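Local coordinates for intracellular exo-alpha-(1->5)-L-arabinofuranosidase (Bifidobacterium longum, PDB 2Y2W), which hydrolyses terminal alpha-(1->5)-linked L-arabinofuranosyl residues of branched and debranched arabinans and is also active on wheat arabinoxylan, at residues R172-K175 and A176-E180; T272-Y275 and E276-F280. All blocks are in the same frame, centred on the assembly; numbering follows the deposited sequence.

Contact 1: residues R172-K175 and A176-E180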
# COMPACT_ATOMS: atom_id res chain seq x y z
N ARG D 172 2.55 4.81 -7.28
CA ARG D 172 1.09 4.81 -7.28
C ARG D 172 0.52 3.43 -7.62
O ARG D 172 1.25 2.44 -7.66
CB ARG D 172 0.57 5.88 -8.24
CG ARG D 172 0.45 7.23 -7.57
CD ARG D 172 0.94 8.36 -8.45
NE ARG D 172 -0.09 8.90 -9.34
CZ ARG D 172 -1.10 9.68 -8.97
NH1 ARG D 172 -1.27 10.00 -7.69
NH2 ARG D 172 -1.95 10.12 -9.87
N GLY D 173 -0.80 3.37 -7.86
CA GLY D 173 -1.47 2.11 -8.15
C GLY D 173 -2.92 2.23 -8.57
O GLY D 173 -3.26 2.99 -9.48
N LEU D 174 -3.78 1.48 -7.88
CA LEU D 174 -5.17 1.26 -8.29
C LEU D 174 -5.99 2.52 -8.50
O LEU D 174 -6.59 2.70 -9.57
CB LEU D 174 -5.87 0.32 -7.29
CG LEU D 174 -7.37 0.08 -7.44
CD1 LEU D 174 -7.70 -0.59 -8.76
CD2 LEU D 174 -7.89 -0.76 -6.29
N LYS D 175 -6.04 3.39 -7.49
CA LYS D 175 -6.91 4.56 -7.53
C LYS D 175 -6.55 5.49 -8.69
O LYS D 175 -7.44 5.97 -9.40
CB LYS D 175 -6.90 5.30 -6.19
CG LYS D 175 -7.99 6.35 -6.07
CD LYS D 175 -7.72 7.29 -4.91
CE LYS D 175 -8.76 8.39 -4.83
NZ LYS D 175 -8.52 9.46 -5.84
N ALA D 176 -5.25 5.73 -8.88
CA ALA D 176 -4.78 6.59 -9.97
C ALA D 176 -5.04 5.97 -11.34
O ALA D 176 -5.35 6.67 -12.31
CB ALA D 176 -3.31 6.93 -9.80
N ALA D 177 -4.90 4.64 -11.42
CA ALA D 177 -5.17 3.90 -12.65
C ALA D 177 -6.62 4.09 -13.10
O ALA D 177 -6.88 4.33 -14.28
CB ALA D 177 -4.85 2.43 -12.48
N LEU D 178 -7.56 3.99 -12.16
CA LEU D 178 -8.98 4.20 -12.45
C LEU D 178 -9.32 5.66 -12.74
O LEU D 178 -10.23 5.94 -13.52
CB LEU D 178 -9.85 3.66 -11.31
CG LEU D 178 -9.80 2.15 -11.05
CD1 LEU D 178 -10.56 1.79 -9.77
CD2 LEU D 178 -10.35 1.35 -12.24
N ASP D 179 -8.60 6.58 -12.10
CA ASP D 179 -8.76 8.01 -12.37
C ASP D 179 -8.35 8.36 -13.81
O ASP D 179 -9.10 9.06 -14.51
CB ASP D 179 -7.98 8.86 -11.36
CG ASP D 179 -8.60 8.84 -9.95
OD1 ASP D 179 -9.73 8.33 -9.78
OD2 ASP D 179 -7.94 9.35 -9.02
N GLU D 180 -7.19 7.87 -14.24
CA GLU D 180 -6.70 8.12 -15.61
C GLU D 180 -7.59 7.46 -16.66
O GLU D 180 -7.79 8.01 -17.74
CB GLU D 180 -5.25 7.66 -15.77
CG GLU D 180 -4.69 7.92 -17.18
CD GLU D 180 -3.17 7.91 -17.24
OE1 GLU D 180 -2.53 7.02 -16.63
OE2 GLU D 180 -2.61 8.79 -17.94
O HOH W 1 -3.06 5.30 -6.94

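Contact 2: residues T272-Y275 and E276-F280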
# COMPACT_ATOMS: atom_id res chain seq x y z
N THR D 272 -1.29 -16.90 -13.07
CA THR D 272 -2.21 -17.84 -12.43
C THR D 272 -3.29 -17.13 -11.60
O THR D 272 -4.47 -17.47 -11.68
CB THR D 272 -1.46 -18.89 -11.55
OG1 THR D 272 -0.58 -19.66 -12.37
CG2 THR D 272 -2.44 -19.83 -10.85
N LYS D 273 -2.87 -16.13 -10.83
CA LYS D 273 -3.79 -15.39 -9.96
C LYS D 273 -4.68 -14.42 -10.74
O LYS D 273 -5.89 -14.38 -10.53
CB LYS D 273 -3.02 -14.65 -8.86
CG LYS D 273 -3.91 -14.15 -7.73
CD LYS D 273 -3.09 -13.81 -6.49
CE LYS D 273 -3.99 -13.40 -5.33
NZ LYS D 273 -3.20 -13.12 -4.10
N ALA D 274 -4.07 -13.65 -11.65
CA ALA D 274 -4.78 -12.58 -12.34
C ALA D 274 -5.34 -12.98 -13.71
O ALA D 274 -5.78 -12.12 -14.48
CB ALA D 274 -3.88 -11.36 -12.46
N TYR D 275 -5.34 -14.28 -13.99
CA TYR D 275 -5.72 -14.81 -15.31
C TYR D 275 -6.98 -14.19 -15.93
O TYR D 275 -6.93 -13.68 -17.05
CB TYR D 275 -5.84 -16.34 -15.28
CG TYR D 275 -6.49 -16.93 -16.51
CD1 TYR D 275 -5.82 -16.97 -17.73
CD2 TYR D 275 -7.80 -17.42 -16.46
CE1 TYR D 275 -6.42 -17.50 -18.87
CE2 TYR D 275 -8.41 -17.94 -17.59
CZ TYR D 275 -7.72 -17.98 -18.79
OH TYR D 275 -8.33 -18.50 -19.90
N GLU D 276 -8.08 -14.25 -15.19
CA GLU D 276 -9.40 -13.87 -15.72
C GLU D 276 -9.48 -12.49 -16.39
O GLU D 276 -10.15 -12.34 -17.42
CB GLU D 276 -10.49 -13.99 -14.65
CG GLU D 276 -11.28 -15.31 -14.71
CD GLU D 276 -12.07 -15.49 -16.01
OE1 GLU D 276 -12.41 -14.48 -16.67
OE2 GLU D 276 -12.35 -16.65 -16.38
N ASN D 277 -8.80 -11.50 -15.82
CA ASN D 277 -8.89 -10.12 -16.32
C ASN D 277 -7.67 -9.66 -17.12
O ASN D 277 -7.53 -8.48 -17.44
CB ASN D 277 -9.18 -9.16 -15.17
CG ASN D 277 -10.44 -9.53 -14.42
OD1 ASN D 277 -10.39 -9.88 -13.24
ND2 ASN D 277 -11.58 -9.46 -15.10
N LEU D 278 -6.78 -10.61 -17.43
CA LEU D 278 -5.60 -10.32 -18.23
C LEU D 278 -5.76 -10.82 -19.66
O LEU D 278 -6.48 -11.78 -19.92
CB LEU D 278 -4.34 -10.91 -17.59
CG LEU D 278 -3.80 -10.24 -16.32
CD1 LEU D 278 -2.65 -11.06 -15.77
CD2 LEU D 278 -3.37 -8.80 -16.58
N ASP D 279 -5.06 -10.16 -20.57
CA ASP D 279 -5.12 -10.50 -21.98
C ASP D 279 -3.72 -10.74 -22.54
O ASP D 279 -3.54 -11.52 -23.48
CB ASP D 279 -5.82 -9.37 -22.74
CG ASP D 279 -7.23 -9.12 -22.23
OD1 ASP D 279 -8.15 -9.88 -22.61
OD2 ASP D 279 -7.42 -8.16 -21.45
N PHE D 280 -2.73 -10.07 -21.95
CA PHE D 280 -1.35 -10.17 -22.39
C PHE D 280 -0.39 -10.38 -21.22
O PHE D 280 -0.71 -10.07 -20.08
CB PHE D 280 -0.93 -8.90 -23.13
CG PHE D 280 -1.51 -8.77 -24.51
CD1 PHE D 280 -0.85 -9.30 -25.61
CD2 PHE D 280 -2.71 -8.10 -24.70
CE1 PHE D 280 -1.38 -9.16 -26.89
CE2 PHE D 280 -3.26 -7.96 -25.98
CZ PHE D 280 -2.58 -8.49 -27.08

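Contact 1: residues R172-K175 and A176-E180
Lys-175 reaches Asp-179, one helical turn on, because its CG stands opposite the backbone N (chi1 -168°) and the chain runs extended until it bends at chi4, turning NZ to OD2. The Asp-179 carboxylate comes to meet it with CG on the side of its own backbone N (chi1 -71°). Lys-175 NZ lies 3.2 Å from Asp-179 OD2, an i to i+4 salt bridge whose hydrogen bond is weak. With an alanine in place of Asp-179, the Lys-175 ammonium would probably lose its mate within this turn and be freer to swing.

Backbone bonds close the first turn of the helix: Ala-177 N to Gly-173 O at 3.0 Å, then Leu-178 N to Leu-174 O and Asp-179 N to Lys-175 O. Gly-173 is the N-cap, and without a side chain to cap the first amides it shares a water with the helix; that water accepts from Gly-173 N and from Ala-176 N, the latter at 3.0 Å. Ala-176 CB sits 3.4 Å above one face of the Arg-172 guanidinium, toward its rim, while Arg-172 NH2 forms a salt bridge with Glu-122.

Leu-174 and Leu-178 run side by side, CD1 to CD1 3.9 Å. Both leucines pack on Ala-240 of helix 227-244, while Leu-178 also meets Leu-137 of the second subunit, and Glu-180 touches strand 162-167.

Contact 2: residues T272-Y275 and E276-F280
Leu-278 sets CD1 against the methyl of Ala-274, 3.5 Å from Ala-274 CB. Its CG stays beside its own backbone N and anti to the carbonyl carbon (chi1 -72°), a choice that also lays Leu-278 CG 3.3 Å from Ala-274 O, so the leucine covers both the methyl and the carbonyl of one residue. Tyr-275 takes the other course: with CG anti to its N (chi1 168°), the ring leans beside its own carbonyl carbon and the next peptide, CD2 lying 3.4 Å from Glu-276 N in an oblique approach. The phenol OH is hydrogen-bonded to Lys-332 O, and the same lysine makes a cation-pi contact with the ring.

This is the alpha-to-beta turn of a (beta/alpha)8 barrel, leading from helix 265-274 into strand 280-287. Leu-278 N bonds to Tyr-275 O at 3.1 Å, nearly straight at the hydrogen (161°) but coming from above the carbonyl plane, whereas the bond from Asn-277 N to Ala-274 O is long and weak at 3.4 Å. Ala-274 also touches Val-234 of helix 227-244, and Leu-278 rests on Ala-252 of strand 249-252.

Contacts 1 and 2 belong to the same (beta/alpha)8 barrel but to different stages of its beta-alpha units: residues 172-180 open helix 174-185, whereas contact 2 leads from helix 265-274 towards strand 280-287. Their centres lie about 19 Å apart and they do not touch, yet both pack against helix 227-244, which stands as a common neighbour. Contact 1 is partly buried and faces other subunits, and its chemistry mixes charged pairs and a water with leucine packing. Contact 2 is the more buried, with its named neighbours in its own chain; across it there are apolar packing and backbone bonds, with Glu-276 exposed. Regular i to i+4 bonds tie the first, i to i+3 bonds, one of them weak, the second.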